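Local coordinates for protein 4-amino-4-deoxychorismate lyase (Legionella pneumophila, PDB 3LUL) that belongs to the class IV aminotransferase family of two-domain proteins and carries a covalently attached pyridoxal phosphate cofactor, at residues A43-E48 against T202-I207. Residues are numbered along the deposited sequence; the frame is centred on the assembly and turned at random.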
loop_
_atom_site.group_PDB
_atom_site.type_symbol
_atom_site.label_atom_id
_atom_site.label_comp_id
_atom_site.label_asym_id
_atom_site.label_seq_id
_atom_site.Cartn_x
_atom_site.Cartn_y
_atom_site.Cartn_z
ATOM N N ALA B 43 -20.653 -13.049 -9.109
ATOM C CA ALA B 43 -20.103 -12.069 -10.037
ATOM C C ALA B 43 -20.684 -10.671 -9.796
ATOM O O ALA B 43 -19.964 -9.699 -9.911
ATOM C CB ALA B 43 -20.385 -12.487 -11.476
ATOM N N TYR B 44 -21.974 -10.593 -9.478
ATOM C CA TYR B 44 -22.623 -9.292 -9.230
ATOM C C TYR B 44 -21.999 -8.624 -8.018
ATOM O O TYR B 44 -21.587 -7.464 -8.091
ATOM C CB TYR B 44 -24.157 -9.398 -9.068
ATOM C CG TYR B 44 -24.697 -8.063 -8.649
ATOM C CD1 TYR B 44 -24.999 -7.807 -7.336
ATOM C CD2 TYR B 44 -24.832 -7.024 -9.566
ATOM C CE1 TYR B 44 -25.439 -6.588 -6.928
ATOM C CE2 TYR B 44 -25.289 -5.771 -9.154
ATOM C CZ TYR B 44 -25.588 -5.570 -7.826
ATOM O OH TYR B 44 -26.040 -4.364 -7.340
HETATM N N MSE B 45 -21.922 -9.341 -6.902
HETATM C CA MSE B 45 -21.398 -8.699 -5.700
HETATM C C MSE B 45 -19.960 -8.206 -5.850
HETATM O O MSE B 45 -19.607 -7.154 -5.305
HETATM C CB MSE B 45 -21.593 -9.592 -4.450
HETATM C CG MSE B 45 -23.054 -9.757 -4.084
HETATM SE SE MSE B 45 -23.269 -10.995 -2.592
HETATM C CE MSE B 45 -22.844 -9.699 -1.255
ATOM N N HIS B 46 -19.141 -8.953 -6.592
ATOM C CA HIS B 46 -17.772 -8.526 -6.911
ATOM C C HIS B 46 -17.759 -7.266 -7.781
ATOM O O HIS B 46 -16.994 -6.346 -7.537
ATOM C CB HIS B 46 -17.026 -9.661 -7.604
ATOM C CG HIS B 46 -16.660 -10.774 -6.682
ATOM N ND1 HIS B 46 -15.681 -10.643 -5.720
ATOM C CD2 HIS B 46 -17.132 -12.047 -6.575
ATOM C CE1 HIS B 46 -15.583 -11.775 -5.035
ATOM N NE2 HIS B 46 -16.435 -12.651 -5.550
ATOM N N TRP B 47 -18.603 -7.246 -8.809
ATOM C CA TRP B 47 -18.737 -6.033 -9.663
ATOM C C TRP B 47 -19.179 -4.820 -8.865
ATOM O O TRP B 47 -18.698 -3.704 -9.052
ATOM C CB TRP B 47 -19.745 -6.361 -10.781
ATOM C CG TRP B 47 -20.085 -5.264 -11.716
ATOM C CD1 TRP B 47 -19.369 -4.869 -12.828
ATOM C CD2 TRP B 47 -21.213 -4.400 -11.632
ATOM N NE1 TRP B 47 -20.017 -3.832 -13.456
ATOM C CE2 TRP B 47 -21.144 -3.514 -12.738
ATOM C CE3 TRP B 47 -22.282 -4.289 -10.736
ATOM C CZ2 TRP B 47 -22.096 -2.528 -12.952
ATOM C CZ3 TRP B 47 -23.229 -3.309 -10.949
ATOM C CH2 TRP B 47 -23.138 -2.448 -12.059
ATOM N N GLU B 48 -20.143 -5.033 -7.981
ATOM C CA GLU B 48 -20.697 -3.942 -7.169
ATOM C C GLU B 48 -19.625 -3.326 -6.291
ATOM O O GLU B 48 -19.490 -2.116 -6.198
ATOM C CB GLU B 48 -21.823 -4.487 -6.299
ATOM C CG GLU B 48 -22.434 -3.529 -5.302
ATOM C CD GLU B 48 -23.497 -4.188 -4.417
ATOM O OE1 GLU B 48 -23.328 -5.357 -3.972
ATOM O OE2 GLU B 48 -24.519 -3.525 -4.172
ATOM N N THR B 202 -18.055 -12.791 1.405
ATOM C CA THR B 202 -18.374 -14.065 2.027
ATOM C C THR B 202 -18.990 -13.794 3.380
ATOM O O THR B 202 -20.017 -14.378 3.735
ATOM C CB THR B 202 -17.139 -15.005 2.091
ATOM O OG1 THR B 202 -16.494 -15.048 0.810
ATOM C CG2 THR B 202 -17.541 -16.434 2.455
ATOM N N ARG B 203 -18.371 -12.876 4.114
ATOM C CA ARG B 203 -18.887 -12.352 5.387
ATOM C C ARG B 203 -20.331 -11.894 5.245
ATOM O O ARG B 203 -21.188 -12.261 6.034
ATOM C CB ARG B 203 -18.001 -11.177 5.849
ATOM C CG ARG B 203 -18.523 -10.346 7.024
ATOM C CD ARG B 203 -17.713 -9.058 7.250
ATOM N NE ARG B 203 -18.149 -8.327 8.449
ATOM C CZ ARG B 203 -19.244 -7.553 8.538
ATOM N NH1 ARG B 203 -20.048 -7.371 7.506
ATOM N NH2 ARG B 203 -19.563 -6.990 9.692
ATOM N N ALA B 204 -20.592 -11.062 4.235
ATOM C CA ALA B 204 -21.950 -10.552 3.980
ATOM C C ALA B 204 -22.958 -11.672 3.698
ATOM O O ALA B 204 -24.099 -11.643 4.198
ATOM C CB ALA B 204 -21.917 -9.558 2.792
ATOM N N ARG B 205 -22.547 -12.649 2.882
ATOM C CA ARG B 205 -23.405 -13.806 2.544
ATOM C C ARG B 205 -23.726 -14.630 3.784
ATOM O O ARG B 205 -24.865 -15.053 3.985
ATOM C CB ARG B 205 -22.747 -14.714 1.501
ATOM C CG ARG B 205 -22.662 -14.122 0.071
ATOM C CD ARG B 205 -21.706 -14.970 -0.756
ATOM N NE ARG B 205 -22.145 -16.367 -0.752
ATOM C CZ ARG B 205 -21.357 -17.436 -0.901
ATOM N NH1 ARG B 205 -20.052 -17.323 -1.120
ATOM N NH2 ARG B 205 -21.903 -18.655 -0.866
ATOM N N LEU B 206 -22.719 -14.838 4.618
ATOM C CA LEU B 206 -22.878 -15.622 5.840
ATOM C C LEU B 206 -23.880 -14.950 6.790
ATOM O O LEU B 206 -24.777 -15.596 7.319
ATOM C CB LEU B 206 -21.510 -15.820 6.506
ATOM C CG LEU B 206 -21.396 -16.805 7.656
ATOM C CD1 LEU B 206 -19.972 -17.255 7.755
ATOM C CD2 LEU B 206 -21.890 -16.223 8.973
ATOM N N ILE B 207 -23.734 -13.641 6.979
ATOM C CA ILE B 207 -24.678 -12.870 7.792
ATOM C C ILE B 207 -26.119 -12.992 7.261
ATOM O O ILE B 207 -27.033 -13.227 8.036
ATOM C CB ILE B 207 -24.231 -11.394 7.933
ATOM C CG1 ILE B 207 -22.944 -11.321 8.759
ATOM C CG2 ILE B 207 -25.305 -10.535 8.623
ATOM C CD1 ILE B 207 -22.238 -9.979 8.690
#
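M45 reaches from helix 43-57 to A204 and R205 on helix 201-212, bridging the two domains of the class IV aminotransferase fold. The first helix directly follows short strand 39-40 of the five-stranded sheet; the second packs through L206 on strands 179-184 and 232-237 of the other sheet. The backbones stay well apart, with M45 CA 9.9 Å from A204 CA, and one long side chain spans the gap.

M45, modelled as selenomethionine, leaves its helix pointing at the partner and runs extended as far as SE (chi2 176°). The last bond then turns aside, chi3 81°, which sets the methyl and the selenium on different neighbours. CE touches the methyl of A204, 4.2 Å from CB, while SE lies 4.2 Å from R205 CG. R205 slants across the M45 chain and offers its aliphatic root.

Near the start of helix 201-212, T202 OG1 hydrogen-bonds OP3 of the modified residue LLP at position 141. H46, next to M45, binds E31 through ND1, and both H46 and T202 touch S238. A 1,2-ethanediol, probably from the crystallisation liquor, lies about 3 Å from the M45 side chain.

Only 92 Å² is buried, and no hydrogen bond joins the two segments. What remains is van der Waals touch between two methyls, the R205 CG methylene and the selenium that stands in place of the methionine sulfur: a light, non-directional contact between domains, in which R205 takes part through its aliphatic CG while its guanidinium NH2 is held outside it by a salt bridge to D270 OD2.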